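Local coordinates for protein aspartate aminotransferase (Giardia lamblia, PDB 3MEB) that probably catalyses the pyridoxal 5'-phosphate-dependent transfer of the amino group of L-aspartate to 2-oxoglutarate, giving oxaloacetate and L-glutamate, at residues L132-F136 with A238-S242; Q124-T129 with E284-C288; A146-P151 with P200-L206; P151-W155 with H208-P214; I120-Q124 with M310-T315. One frame throughout, in Å; residues are numbered along the deposited sequence. Where two conformers were deposited one is given.

Contact 1 (L132-F136 with A238-S242); sequences LHIGF and AFFDS
L132, G135 and F136 line the face of helix 127-142 that lies on the mixed sheet of the cofactor-binding domain, the large domain of fold-type-I aminotransferases, and they meet F239 and D241 of strand 237-242. The two short segments run antiparallel, at 175°, with their axes 10.7 Å apart, and no hydrogen bond joins them. What fills the interval is mainly the ring of F239. Its CG is swung away from the backbone N (chi1 -162°), which carries the ring out from the strand to the helix. There it takes part in a T-shaped stack: the edge of F136 is turned to one face of F239, the centroids 5.2 Å apart and the planes at 84°. The rim of the same ring reaches the helix backbone, with F239 CE1 3.6 Å from G135 C. Because G135 bears no side chain, the phenyl group can come this close to the main chain. F136 also meets F148 edge-to-face, extending the aromatic cluster under the helix. D241 belongs to the pyridoxal phosphate pocket; in relatives the equivalent aspartate faces the pyridine nitrogen. Here D241 OD2 is hydrogen-bonded to H158 NE2, a second-shell partner that would limit rotation of the carboxylate. L132 serves both neighbours with its branched end: CD2 lies 3.8 Å from F239 CE2, while CD1 lies 3.7 Å from D241 OD2.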
# COMPACT_ATOMS: atom_id res chain seq x y z
N LEU A 132 -5.73 -9.43 0.22
CA LEU A 132 -7.13 -9.72 -0.15
C LEU A 132 -7.58 -8.89 -1.31
O LEU A 132 -8.22 -9.40 -2.21
CB LEU A 132 -8.09 -9.44 1.03
CG LEU A 132 -7.94 -10.33 2.28
CD1 LEU A 132 -8.47 -9.61 3.52
CD2 LEU A 132 -8.60 -11.76 2.07
N HIS A 133 -7.33 -7.59 -1.25
CA HIS A 133 -7.63 -6.73 -2.38
C HIS A 133 -7.10 -7.30 -3.71
O HIS A 133 -7.88 -7.50 -4.65
CB HIS A 133 -7.14 -5.29 -2.17
CG HIS A 133 -7.29 -4.44 -3.39
ND1 HIS A 133 -8.52 -4.05 -3.89
CD2 HIS A 133 -6.36 -3.93 -4.24
CE1 HIS A 133 -8.33 -3.34 -4.99
NE2 HIS A 133 -7.04 -3.27 -5.23
N ILE A 134 -5.80 -7.53 -3.77
CA ILE A 134 -5.14 -7.96 -5.01
C ILE A 134 -5.60 -9.37 -5.42
O ILE A 134 -5.81 -9.63 -6.62
CB ILE A 134 -3.59 -7.90 -4.91
CG1 ILE A 134 -3.14 -6.44 -4.79
CG2 ILE A 134 -2.93 -8.56 -6.14
CD1 ILE A 134 -3.41 -5.59 -6.06
N GLY A 135 -5.82 -10.23 -4.43
CA GLY A 135 -6.27 -11.59 -4.69
C GLY A 135 -7.73 -11.63 -5.15
O GLY A 135 -8.07 -12.33 -6.13
N PHE A 136 -8.59 -10.83 -4.53
CA PHE A 136 -9.99 -10.68 -5.00
C PHE A 136 -10.05 -10.18 -6.45
O PHE A 136 -10.80 -10.71 -7.31
CB PHE A 136 -10.76 -9.71 -4.09
CG PHE A 136 -11.17 -10.27 -2.76
CD1 PHE A 136 -10.59 -11.42 -2.23
CD2 PHE A 136 -12.13 -9.61 -2.00
CE1 PHE A 136 -10.96 -11.89 -0.97
CE2 PHE A 136 -12.49 -10.08 -0.75
CZ PHE A 136 -11.91 -11.21 -0.24
N ALA A 238 -10.35 -22.48 -3.06
CA ALA A 238 -10.35 -22.05 -1.67
C ALA A 238 -9.50 -20.80 -1.57
O ALA A 238 -8.34 -20.81 -2.00
CB ALA A 238 -9.79 -23.16 -0.74
N PHE A 239 -10.07 -19.72 -1.03
CA PHE A 239 -9.33 -18.51 -0.76
C PHE A 239 -9.17 -18.46 0.76
O PHE A 239 -10.13 -18.23 1.48
CB PHE A 239 -10.08 -17.28 -1.26
CG PHE A 239 -9.19 -16.03 -1.39
CD1 PHE A 239 -9.10 -15.36 -2.59
CD2 PHE A 239 -8.43 -15.57 -0.33
CE1 PHE A 239 -8.32 -14.24 -2.71
CE2 PHE A 239 -7.63 -14.47 -0.46
CZ PHE A 239 -7.56 -13.82 -1.65
N PHE A 240 -7.95 -18.66 1.23
CA PHE A 240 -7.65 -18.62 2.65
C PHE A 240 -7.21 -17.23 3.06
O PHE A 240 -6.30 -16.65 2.43
CB PHE A 240 -6.57 -19.64 2.98
CG PHE A 240 -7.06 -21.07 3.03
CD1 PHE A 240 -7.73 -21.56 4.16
CD2 PHE A 240 -6.82 -21.93 1.98
CE1 PHE A 240 -8.15 -22.88 4.24
CE2 PHE A 240 -7.25 -23.25 2.02
CZ PHE A 240 -7.92 -23.73 3.16
N ASP A 241 -7.86 -16.69 4.10
CA ASP A 241 -7.38 -15.53 4.84
C ASP A 241 -6.65 -16.06 6.05
O ASP A 241 -7.23 -16.75 6.90
CB ASP A 241 -8.55 -14.64 5.26
CG ASP A 241 -8.12 -13.35 5.97
OD1 ASP A 241 -7.01 -13.31 6.57
OD2 ASP A 241 -8.93 -12.38 5.98
N SER A 242 -5.36 -15.74 6.15
CA SER A 242 -4.54 -16.32 7.19
C SER A 242 -3.72 -15.25 7.90
O SER A 242 -2.63 -14.88 7.46
CB SER A 242 -3.59 -17.36 6.61
OG SER A 242 -2.74 -17.81 7.65

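Contact 2 (Q124-T129 with E284-C288); sequences QSLSGT and ERIGC. With SO4 (sulfate ion), chain E.
R285 lays one face of its guanidinium against S127, with NH1 3.6 Å from S127 CB, and turns its edge to a sulfate ion. NH1 donates to sulfate O3 over 2.8 Å in an almost straight bond of 171°, while NH2 reaches O4, also at 2.8 Å. On the other side of the contact T129 N gives O4 a further bond of 3.0 Å, and G128 N makes a weak one to O1. S274 and S276 of the same chain and Y90 of the second subunit also bond to the ion. The arginine side chain attains this pose by folding at chi2 and chi3, and the backbone O of W322 of the second subunit accepts a hydrogen bond from NH2 as well. S127 OG, close to the ion, is hydrogen-bonded to S276.

Behind this first shell, the start of helix 127-142 follows directly on the end of strand 120-125, which is paired with 287-292. S125 and G287 form an antiparallel hydrogen-bonded pair in which S125 N donates to G287 O at 3.1 Å; the return bond, G287 N to S125 O, is weak. L126 then makes an inverse gamma turn into the helix. A water links Q124 NE2, S125 O and R285 O, and I286 CD1 lies against the amide of Q124, 3.3 Å from NE2.

S127, G128, T129 and R285 all bind pyridoxal phosphate, so the sulfate, probably from the crystallisation liquor, very likely occupies the family's phosphate cup. Arginine charge and N-terminal helix amides would together favour a dianion there.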
# COMPACT_ATOMS: atom_id res chain seq x y z
N GLN A 124 4.51 -10.31 -2.72
CA GLN A 124 4.35 -9.43 -1.59
C GLN A 124 3.19 -8.50 -1.80
O GLN A 124 2.94 -8.01 -2.92
CB GLN A 124 5.60 -8.57 -1.36
CG GLN A 124 5.56 -7.78 -0.08
CD GLN A 124 6.88 -7.11 0.23
OE1 GLN A 124 7.93 -7.60 -0.18
NE2 GLN A 124 6.82 -5.95 0.87
N SER A 125 2.46 -8.26 -0.72
CA SER A 125 1.41 -7.27 -0.76
C SER A 125 1.31 -6.52 0.53
O SER A 125 2.11 -6.74 1.42
CB SER A 125 0.07 -7.89 -1.17
OG SER A 125 -0.85 -6.88 -1.45
N LEU A 126 0.37 -5.58 0.62
CA LEU A 126 0.27 -4.71 1.78
C LEU A 126 -0.53 -5.40 2.91
O LEU A 126 -1.72 -5.14 3.12
CB LEU A 126 -0.38 -3.39 1.39
CG LEU A 126 0.56 -2.49 0.60
CD1 LEU A 126 -0.32 -1.43 0.01
CD2 LEU A 126 1.67 -1.85 1.43
N SER A 127 0.17 -6.29 3.60
CA SER A 127 -0.38 -7.12 4.66
C SER A 127 -1.62 -7.88 4.21
O SER A 127 -1.85 -8.08 3.00
CB SER A 127 -0.65 -6.26 5.91
OG SER A 127 -0.72 -7.04 7.09
N GLY A 128 -2.44 -8.28 5.17
CA GLY A 128 -3.62 -9.06 4.88
C GLY A 128 -4.58 -8.37 3.94
O GLY A 128 -5.10 -8.98 3.00
N THR A 129 -4.89 -7.12 4.27
CA THR A 129 -5.90 -6.37 3.53
C THR A 129 -5.48 -6.22 2.08
O THR A 129 -6.32 -6.40 1.18
CB THR A 129 -6.23 -4.99 4.19
OG1 THR A 129 -6.69 -5.21 5.54
CG2 THR A 129 -7.33 -4.25 3.40
N GLU A 284 3.71 -1.66 9.81
CA GLU A 284 4.63 -1.80 8.67
C GLU A 284 3.91 -2.21 7.37
O GLU A 284 4.45 -1.99 6.28
CB GLU A 284 5.74 -2.82 8.93
CG GLU A 284 6.53 -2.57 10.21
CD GLU A 284 7.45 -1.39 10.16
OE1 GLU A 284 7.54 -0.72 9.12
OE2 GLU A 284 8.13 -1.13 11.17
N ARG A 285 2.74 -2.81 7.50
CA ARG A 285 1.91 -3.25 6.36
C ARG A 285 2.60 -4.32 5.47
O ARG A 285 2.87 -4.11 4.27
CB ARG A 285 1.48 -2.05 5.49
CG ARG A 285 0.97 -0.84 6.26
CD ARG A 285 -0.15 -1.14 7.27
NE ARG A 285 -1.31 -1.73 6.65
CZ ARG A 285 -1.90 -2.84 7.08
NH1 ARG A 285 -1.43 -3.48 8.14
NH2 ARG A 285 -2.98 -3.32 6.45
N ILE A 286 2.86 -5.46 6.08
CA ILE A 286 3.66 -6.50 5.46
C ILE A 286 2.90 -7.81 5.46
O ILE A 286 2.41 -8.29 6.50
CB ILE A 286 5.09 -6.65 6.08
CG1 ILE A 286 5.90 -7.70 5.30
CG2 ILE A 286 5.08 -7.03 7.62
CD1 ILE A 286 6.13 -7.37 3.80
N GLY A 287 2.75 -8.35 4.25
CA GLY A 287 2.09 -9.62 4.03
C GLY A 287 2.46 -10.17 2.67
O GLY A 287 3.29 -9.60 1.97
N CYS A 288 1.83 -11.29 2.29
CA CYS A 288 2.11 -11.95 1.02
C CYS A 288 0.86 -12.63 0.50
O CYS A 288 0.09 -13.22 1.30
CB CYS A 288 3.20 -12.99 1.20
SG CYS A 288 4.01 -13.54 -0.33
S SO4 E . -3.95 -6.44 8.10
O1 SO4 E . -3.60 -7.81 7.82
O2 SO4 E . -5.12 -6.48 8.95
O3 SO4 E . -2.89 -5.78 8.86
O4 SO4 E . -4.31 -5.74 6.88
O HOH W 1 4.23 -4.68 1.98
O HOH W 2 1.73 -5.56 8.86

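Contact 3 (A146-P151 with P200-L206); sequences AEFYMP and PEKSIFL
Y149 and F205 stand side by side on the same face of the sheet, pointing the same way, and their rings form an offset stack with centroids 4.7 Å apart and planes at 18°. The overlap is displaced toward the root of the tyrosine, where F205 CD1 comes within 3.4 Å of Y149 CB. Both residues hold CG beside the backbone N (chi1 near -75°), which accounts for the shared direction. Farther out, Y149 OH touches P200 CD. F148 leaves from the other face of the sheet; its ring meets I204 CG2 and L206 CB obliquely, bridging two residues of the partner strand. M150 SD runs alongside L206 CD2 at 3.9 Å.

This pairing is held by a parallel ladder between 148-151 and 204-208, adjacent strands of the large-domain sheet, with 174-176 beyond 148-151. I204 N donates to E147 O at 2.9 Å, Y149 N to I204 O at 2.8 Å and L206 N to Y149 O at 2.9 Å. Ahead of the ladder, S203 OG donates to P200 O, and a water joins S203 OG to E147 N. The ladder thus pairs the N-H groups of I204, Y149 and L206, while F148 and M150 bond to strand 174-176; the side-chain contacts on both faces are almost entirely apolar.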
# COMPACT_ATOMS: atom_id res chain seq x y z
N ALA A 146 -17.28 -16.53 -11.90
CA ALA A 146 -17.27 -17.38 -10.71
C ALA A 146 -17.95 -16.71 -9.53
O ALA A 146 -17.65 -15.56 -9.19
CB ALA A 146 -15.83 -17.79 -10.32
N GLU A 147 -18.85 -17.45 -8.89
CA GLU A 147 -19.50 -16.97 -7.68
C GLU A 147 -18.51 -16.98 -6.54
O GLU A 147 -17.69 -17.88 -6.46
CB GLU A 147 -20.67 -17.85 -7.29
CG GLU A 147 -21.60 -18.22 -8.40
CD GLU A 147 -22.79 -17.34 -8.51
OE1 GLU A 147 -22.68 -16.13 -8.17
OE2 GLU A 147 -23.83 -17.87 -8.91
N PHE A 148 -18.60 -15.97 -5.67
CA PHE A 148 -17.73 -15.83 -4.51
C PHE A 148 -18.56 -16.01 -3.24
O PHE A 148 -19.57 -15.31 -3.08
CB PHE A 148 -17.13 -14.44 -4.50
CG PHE A 148 -15.98 -14.29 -3.56
CD1 PHE A 148 -16.19 -14.13 -2.21
CD2 PHE A 148 -14.68 -14.30 -4.05
CE1 PHE A 148 -15.13 -14.00 -1.34
CE2 PHE A 148 -13.62 -14.16 -3.20
CZ PHE A 148 -13.85 -13.99 -1.83
N TYR A 149 -18.14 -16.91 -2.36
CA TYR A 149 -18.91 -17.29 -1.16
C TYR A 149 -18.18 -16.91 0.13
O TYR A 149 -17.03 -17.29 0.35
CB TYR A 149 -19.18 -18.81 -1.16
CG TYR A 149 -20.25 -19.23 -2.12
CD1 TYR A 149 -21.55 -19.54 -1.68
CD2 TYR A 149 -19.98 -19.38 -3.45
CE1 TYR A 149 -22.53 -19.94 -2.57
CE2 TYR A 149 -20.98 -19.78 -4.35
CZ TYR A 149 -22.22 -20.05 -3.91
OH TYR A 149 -23.16 -20.43 -4.85
N MET A 150 -18.82 -16.11 0.97
CA MET A 150 -18.26 -15.75 2.26
C MET A 150 -18.90 -16.60 3.34
O MET A 150 -20.04 -16.98 3.19
CB MET A 150 -18.57 -14.31 2.60
CG MET A 150 -18.27 -13.32 1.51
SD MET A 150 -17.12 -12.11 2.11
CE MET A 150 -17.02 -11.01 0.68
N PRO A 151 -18.17 -16.89 4.44
CA PRO A 151 -18.89 -17.45 5.58
C PRO A 151 -19.96 -16.45 6.09
O PRO A 151 -19.76 -15.21 5.93
CB PRO A 151 -17.79 -17.67 6.62
CG PRO A 151 -16.70 -16.69 6.22
CD PRO A 151 -16.77 -16.57 4.77
N PRO A 200 -22.59 -23.72 -7.64
CA PRO A 200 -22.07 -24.14 -8.97
C PRO A 200 -20.60 -24.55 -8.90
O PRO A 200 -19.83 -24.01 -8.10
CB PRO A 200 -22.20 -22.87 -9.82
CG PRO A 200 -23.12 -21.94 -9.08
CD PRO A 200 -23.04 -22.32 -7.62
N GLU A 201 -20.21 -25.49 -9.74
CA GLU A 201 -18.83 -25.92 -9.75
C GLU A 201 -17.90 -24.75 -10.07
O GLU A 201 -18.31 -23.76 -10.68
CB GLU A 201 -18.62 -27.10 -10.71
CG GLU A 201 -18.92 -26.82 -12.16
CD GLU A 201 -18.49 -27.97 -13.03
OE1 GLU A 201 -18.75 -29.13 -12.64
OE2 GLU A 201 -17.89 -27.70 -14.08
N LYS A 202 -16.65 -24.85 -9.60
CA LYS A 202 -15.62 -23.82 -9.78
C LYS A 202 -16.02 -22.47 -9.16
O LYS A 202 -15.71 -21.41 -9.69
CB LYS A 202 -15.22 -23.67 -11.25
CG LYS A 202 -14.86 -25.03 -11.86
CD LYS A 202 -14.69 -24.97 -13.37
CE LYS A 202 -14.36 -26.35 -13.96
NZ LYS A 202 -13.99 -26.28 -15.42
N SER A 203 -16.71 -22.55 -8.02
CA SER A 203 -16.99 -21.35 -7.25
C SER A 203 -15.81 -21.06 -6.31
O SER A 203 -14.95 -21.92 -6.11
CB SER A 203 -18.29 -21.54 -6.46
OG SER A 203 -19.38 -21.55 -7.37
N ILE A 204 -15.77 -19.86 -5.74
CA ILE A 204 -14.68 -19.43 -4.86
C ILE A 204 -15.21 -19.36 -3.43
O ILE A 204 -16.27 -18.76 -3.19
CB ILE A 204 -14.15 -18.04 -5.28
CG1 ILE A 204 -13.68 -18.03 -6.73
CG2 ILE A 204 -13.01 -17.57 -4.35
CD1 ILE A 204 -13.69 -16.63 -7.39
N PHE A 205 -14.51 -19.98 -2.48
CA PHE A 205 -14.93 -19.96 -1.09
C PHE A 205 -13.88 -19.30 -0.27
O PHE A 205 -12.73 -19.73 -0.30
CB PHE A 205 -15.24 -21.39 -0.57
CG PHE A 205 -16.51 -21.93 -1.12
CD1 PHE A 205 -17.70 -21.77 -0.46
CD2 PHE A 205 -16.54 -22.50 -2.39
CE1 PHE A 205 -18.88 -22.21 -1.02
CE2 PHE A 205 -17.72 -22.95 -2.95
CZ PHE A 205 -18.88 -22.80 -2.25
N LEU A 206 -14.27 -18.25 0.43
CA LEU A 206 -13.37 -17.59 1.37
C LEU A 206 -13.42 -18.33 2.69
O LEU A 206 -14.53 -18.60 3.22
CB LEU A 206 -13.80 -16.12 1.57
CG LEU A 206 -12.90 -15.22 2.40
CD1 LEU A 206 -11.53 -14.98 1.76
CD2 LEU A 206 -13.64 -13.89 2.62
O HOH W 3 -19.31 -20.09 -9.77

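Contact 4 (P151-W155 with H208-P214); sequences PSTTW and HACAHNP. With SO4 (sulfate ion), chain C.
T154 OG1 is gripped by two imidazoles, H208 NE2 at 2.9 Å across the contact and H158 ND1 of the following helix. The hydroxyl lies in the plane of the H208 ring, at its edge. With OG1 set opposite the backbone N (chi1 -158°), it faces both rings. A second histidine holds the backbone one residue earlier: H212 NE2 donates to T153 O at 2.8 Å, the acceptor lying in the ring plane but the donor well above the carbonyl plane. H212 ND1 is bonded to S215, so both ring nitrogens have partners. The two histidines also pack on each other, H212 CD2 sitting 3.5 Å over the centre of the H208 ring. Y178 stacks on H212. Beside them T153 CG2 presses tightly on P214 CD, at 3.4 Å; a cis peptide bond precedes this proline.

At the far end W155 and N213, both pyridoxal phosphate-binding residues, converge on one sulfate oxygen. W155 NE1 reaches O1 at 2.9 Å and N213 ND2 reaches it at 3.0 Å, with the indole and amide planes 50° apart. R419, which also binds N213 OD1, joins K277 and G57 round the ion. The arrangement is consistent with the site that receives a substrate carboxylate in related aminotransferases.

These two loops follow the C-terminal ends of neighbouring parallel strands, 148-151 and 204-208; helices 127-142 and 157-166 pack on W155, and strand 392-394 lies against N213 and P214.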
# COMPACT_ATOMS: atom_id res chain seq x y z
N PRO A 151 -18.17 -16.89 4.44
CA PRO A 151 -18.89 -17.45 5.58
C PRO A 151 -19.96 -16.45 6.09
O PRO A 151 -19.76 -15.21 5.93
CB PRO A 151 -17.79 -17.67 6.62
CG PRO A 151 -16.70 -16.69 6.22
CD PRO A 151 -16.77 -16.57 4.77
N SER A 152 -21.07 -16.95 6.65
CA SER A 152 -22.19 -16.08 7.04
C SER A 152 -21.85 -15.07 8.16
O SER A 152 -22.55 -14.06 8.33
CB SER A 152 -23.44 -16.89 7.38
OG SER A 152 -23.18 -17.86 8.39
N THR A 153 -20.81 -15.38 8.93
CA THR A 153 -20.15 -14.45 9.82
C THR A 153 -18.70 -14.40 9.40
O THR A 153 -18.07 -15.44 9.18
CB THR A 153 -20.27 -14.96 11.30
OG1 THR A 153 -21.65 -14.87 11.68
CG2 THR A 153 -19.47 -14.16 12.25
N THR A 154 -18.16 -13.18 9.25
CA THR A 154 -16.79 -12.96 8.76
C THR A 154 -16.28 -11.59 9.18
O THR A 154 -16.99 -10.80 9.79
CB THR A 154 -16.74 -13.13 7.23
OG1 THR A 154 -15.39 -13.42 6.83
CG2 THR A 154 -17.28 -11.88 6.47
N TRP A 155 -15.03 -11.30 8.86
CA TRP A 155 -14.45 -10.01 9.19
C TRP A 155 -15.16 -8.91 8.39
O TRP A 155 -15.17 -8.99 7.14
CB TRP A 155 -13.00 -10.04 8.78
CG TRP A 155 -12.14 -8.91 9.27
CD1 TRP A 155 -12.00 -8.44 10.56
CD2 TRP A 155 -11.18 -8.19 8.47
NE1 TRP A 155 -11.03 -7.46 10.60
CE2 TRP A 155 -10.52 -7.28 9.33
CE3 TRP A 155 -10.81 -8.25 7.12
CZ2 TRP A 155 -9.52 -6.41 8.86
CZ3 TRP A 155 -9.81 -7.37 6.65
CH2 TRP A 155 -9.19 -6.47 7.52
N HIS A 208 -11.38 -18.70 6.56
CA HIS A 208 -10.33 -18.33 7.52
C HIS A 208 -9.51 -19.57 7.84
O HIS A 208 -10.06 -20.63 8.14
CB HIS A 208 -10.97 -17.79 8.80
CG HIS A 208 -11.82 -16.58 8.59
ND1 HIS A 208 -11.74 -15.47 9.40
CD2 HIS A 208 -12.83 -16.34 7.71
CE1 HIS A 208 -12.64 -14.58 9.01
NE2 HIS A 208 -13.33 -15.08 7.99
N ALA A 209 -8.19 -19.46 7.78
CA ALA A 209 -7.30 -20.61 7.95
C ALA A 209 -7.38 -21.20 9.36
O ALA A 209 -7.36 -22.43 9.55
CB ALA A 209 -5.85 -20.18 7.63
N CYS A 210 -7.50 -20.31 10.34
CA CYS A 210 -7.64 -20.64 11.76
C CYS A 210 -8.04 -19.37 12.49
O CYS A 210 -7.89 -18.32 11.94
CB CYS A 210 -6.34 -21.20 12.35
SG CYS A 210 -4.90 -20.14 12.45
N ALA A 211 -8.50 -19.49 13.73
CA ALA A 211 -8.90 -18.33 14.54
C ALA A 211 -9.90 -17.44 13.78
O ALA A 211 -9.70 -16.25 13.65
CB ALA A 211 -7.64 -17.53 15.02
N HIS A 212 -10.97 -18.04 13.29
CA HIS A 212 -12.02 -17.32 12.61
C HIS A 212 -12.42 -16.06 13.39
O HIS A 212 -12.60 -16.07 14.61
CB HIS A 212 -13.23 -18.21 12.42
CG HIS A 212 -14.40 -17.52 11.78
ND1 HIS A 212 -15.37 -16.87 12.52
CD2 HIS A 212 -14.77 -17.40 10.48
CE1 HIS A 212 -16.29 -16.40 11.70
NE2 HIS A 212 -15.95 -16.70 10.46
N ASN A 213 -12.49 -14.96 12.66
CA ASN A 213 -12.73 -13.62 13.21
C ASN A 213 -14.07 -13.19 12.62
O ASN A 213 -14.15 -13.03 11.42
CB ASN A 213 -11.60 -12.73 12.74
CG ASN A 213 -11.72 -11.33 13.22
OD1 ASN A 213 -12.72 -10.92 13.81
ND2 ASN A 213 -10.67 -10.56 12.95
N PRO A 214 -15.11 -12.97 13.46
CA PRO A 214 -15.03 -12.67 14.89
C PRO A 214 -15.36 -13.78 15.89
O PRO A 214 -15.20 -13.55 17.10
CB PRO A 214 -16.07 -11.56 15.02
CG PRO A 214 -17.19 -12.07 14.10
CD PRO A 214 -16.47 -12.74 12.95
S SO4 C . -9.18 -6.71 13.72
O1 SO4 C . -10.29 -7.60 13.35
O2 SO4 C . -9.44 -5.97 14.95
O3 SO4 C . -7.98 -7.52 13.85
O4 SO4 C . -9.01 -5.80 12.62

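Contact 5 (I120-Q124 with M310-T315); sequences IASCQ and MVSGMT
Strand segment 120-124, carrying A121 and C123, and helix segment 310-315, carrying M310, V311, M314 and T315, run in nearly the same direction, at 22°, with 7.9 Å between their axes. A121 offers a single methyl group, and three side chains of the helix close round it. V311 CG2 is nearest, at 3.7 Å from A121 CB, followed by M310 CE at 3.9 Å and M314 CE at 4.0 Å. Both methionines bend at their last torsion, which brings their terminal methyl groups back to the alanine. V311 CG2 also lies over the strand backbone, 3.6 Å from S122 N. The nearest pair of CA atoms is here as well, A121 CA and V311 CA, 5.6 Å apart.

This is helix-on-sheet packing at the edge of the large-domain sheet. Within the chain, 120-125 is an outermost strand, hydrogen-bonded to 287-292, and its alternate residues serve different layers. A121 and C123 face helix 300-319, whereas I120, S122 and Q124 contact helix 97-108. S122 OG, on that second face, is hydrogen-bonded to Q104 and H290.

Farther along the strand C123 takes over. Its SG is extended away from the backbone N (chi1 -180°) and touches T315 CG2 at 3.6 Å, while its CB meets the sulfur of M314, with SD 4.0 Å away. M314 thus spans both strand residues, its SD against C123 and its CE against A121. On the outer side of the helix S312 OG is hydrogen-bonded to S31 N of the second subunit.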
# COMPACT_ATOMS: atom_id res chain seq x y z
N ILE A 120 3.58 -22.77 -6.71
CA ILE A 120 3.32 -21.59 -5.90
C ILE A 120 3.73 -20.27 -6.55
O ILE A 120 4.92 -20.06 -6.87
CB ILE A 120 4.01 -21.63 -4.53
CG1 ILE A 120 3.68 -22.91 -3.76
CG2 ILE A 120 3.56 -20.43 -3.67
CD1 ILE A 120 4.60 -23.10 -2.44
N ALA A 121 2.75 -19.38 -6.72
CA ALA A 121 2.97 -18.05 -7.24
C ALA A 121 2.84 -17.07 -6.08
O ALA A 121 1.76 -16.98 -5.50
CB ALA A 121 1.95 -17.75 -8.30
N SER A 122 3.93 -16.39 -5.70
CA SER A 122 3.94 -15.57 -4.50
C SER A 122 4.25 -14.15 -4.86
O SER A 122 5.13 -13.88 -5.69
CB SER A 122 4.95 -16.08 -3.47
OG SER A 122 4.77 -17.46 -3.17
N CYS A 123 3.51 -13.23 -4.26
CA CYS A 123 3.76 -11.80 -4.47
C CYS A 123 3.51 -11.05 -3.17
O CYS A 123 2.42 -11.16 -2.59
CB CYS A 123 2.84 -11.25 -5.58
SG CYS A 123 2.98 -9.52 -6.02
N GLN A 124 4.51 -10.31 -2.72
CA GLN A 124 4.35 -9.43 -1.59
C GLN A 124 3.19 -8.50 -1.80
O GLN A 124 2.94 -8.01 -2.92
CB GLN A 124 5.60 -8.57 -1.36
CG GLN A 124 5.56 -7.78 -0.08
CD GLN A 124 6.88 -7.11 0.23
OE1 GLN A 124 7.93 -7.60 -0.18
NE2 GLN A 124 6.82 -5.95 0.87
N MET A 310 1.21 -15.90 -13.40
CA MET A 310 0.29 -15.42 -12.37
C MET A 310 0.93 -14.32 -11.52
O MET A 310 0.29 -13.27 -11.26
CB MET A 310 -0.25 -16.59 -11.56
CG MET A 310 -1.20 -17.48 -12.36
SD MET A 310 -2.09 -18.67 -11.36
CE MET A 310 -0.73 -19.51 -10.57
N VAL A 311 2.20 -14.50 -11.14
CA VAL A 311 2.92 -13.45 -10.44
C VAL A 311 2.94 -12.18 -11.30
O VAL A 311 2.70 -11.07 -10.79
CB VAL A 311 4.35 -13.85 -10.01
CG1 VAL A 311 5.09 -12.63 -9.37
CG2 VAL A 311 4.31 -15.02 -9.03
N SER A 312 3.23 -12.32 -12.59
CA SER A 312 3.26 -11.18 -13.52
C SER A 312 1.92 -10.40 -13.52
O SER A 312 1.90 -9.15 -13.55
CB SER A 312 3.69 -11.65 -14.91
OG SER A 312 2.62 -12.01 -15.76
N GLY A 313 0.80 -11.10 -13.41
CA GLY A 313 -0.51 -10.42 -13.35
C GLY A 313 -0.68 -9.69 -12.02
O GLY A 313 -1.11 -8.52 -11.98
N MET A 314 -0.38 -10.37 -10.92
CA MET A 314 -0.48 -9.68 -9.59
C MET A 314 0.35 -8.39 -9.58
O MET A 314 -0.10 -7.34 -9.09
CB MET A 314 -0.03 -10.61 -8.45
CG MET A 314 -0.98 -11.78 -8.25
SD MET A 314 -0.56 -12.89 -6.90
CE MET A 314 0.47 -14.07 -7.69
N THR A 315 1.56 -8.46 -10.12
CA THR A 315 2.47 -7.29 -10.06
C THR A 315 2.01 -6.18 -10.99
O THR A 315 2.23 -4.99 -10.73
CB THR A 315 3.94 -7.67 -10.30
OG1 THR A 315 4.11 -8.25 -11.60
CG2 THR A 315 4.44 -8.65 -9.16

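In the fold
From the N terminus, strand 120-125 opens contact 5 and then contact 2, helix 127-142 opens contact 1, and strand 148-151 opens contact 3, with contact 4 beginning at their shared P151. The partners follow in order. Residues 200-206 close contact 3 and residues 208-214 close contact 4, so these two loops cross. Strand 237-242 then closes contact 1 round both, residues 284-288 close contact 2 round contact 1, and helix 300-319 closes contact 5 outermost. Contacts 1, 2, 3 and 5 all reach the seven-stranded sheet. A probable hydrogen bond from F239 N to F205 O joins contacts 1 and 3, whereas T129 against W155 links contacts 2 and 4 beside the cofactor.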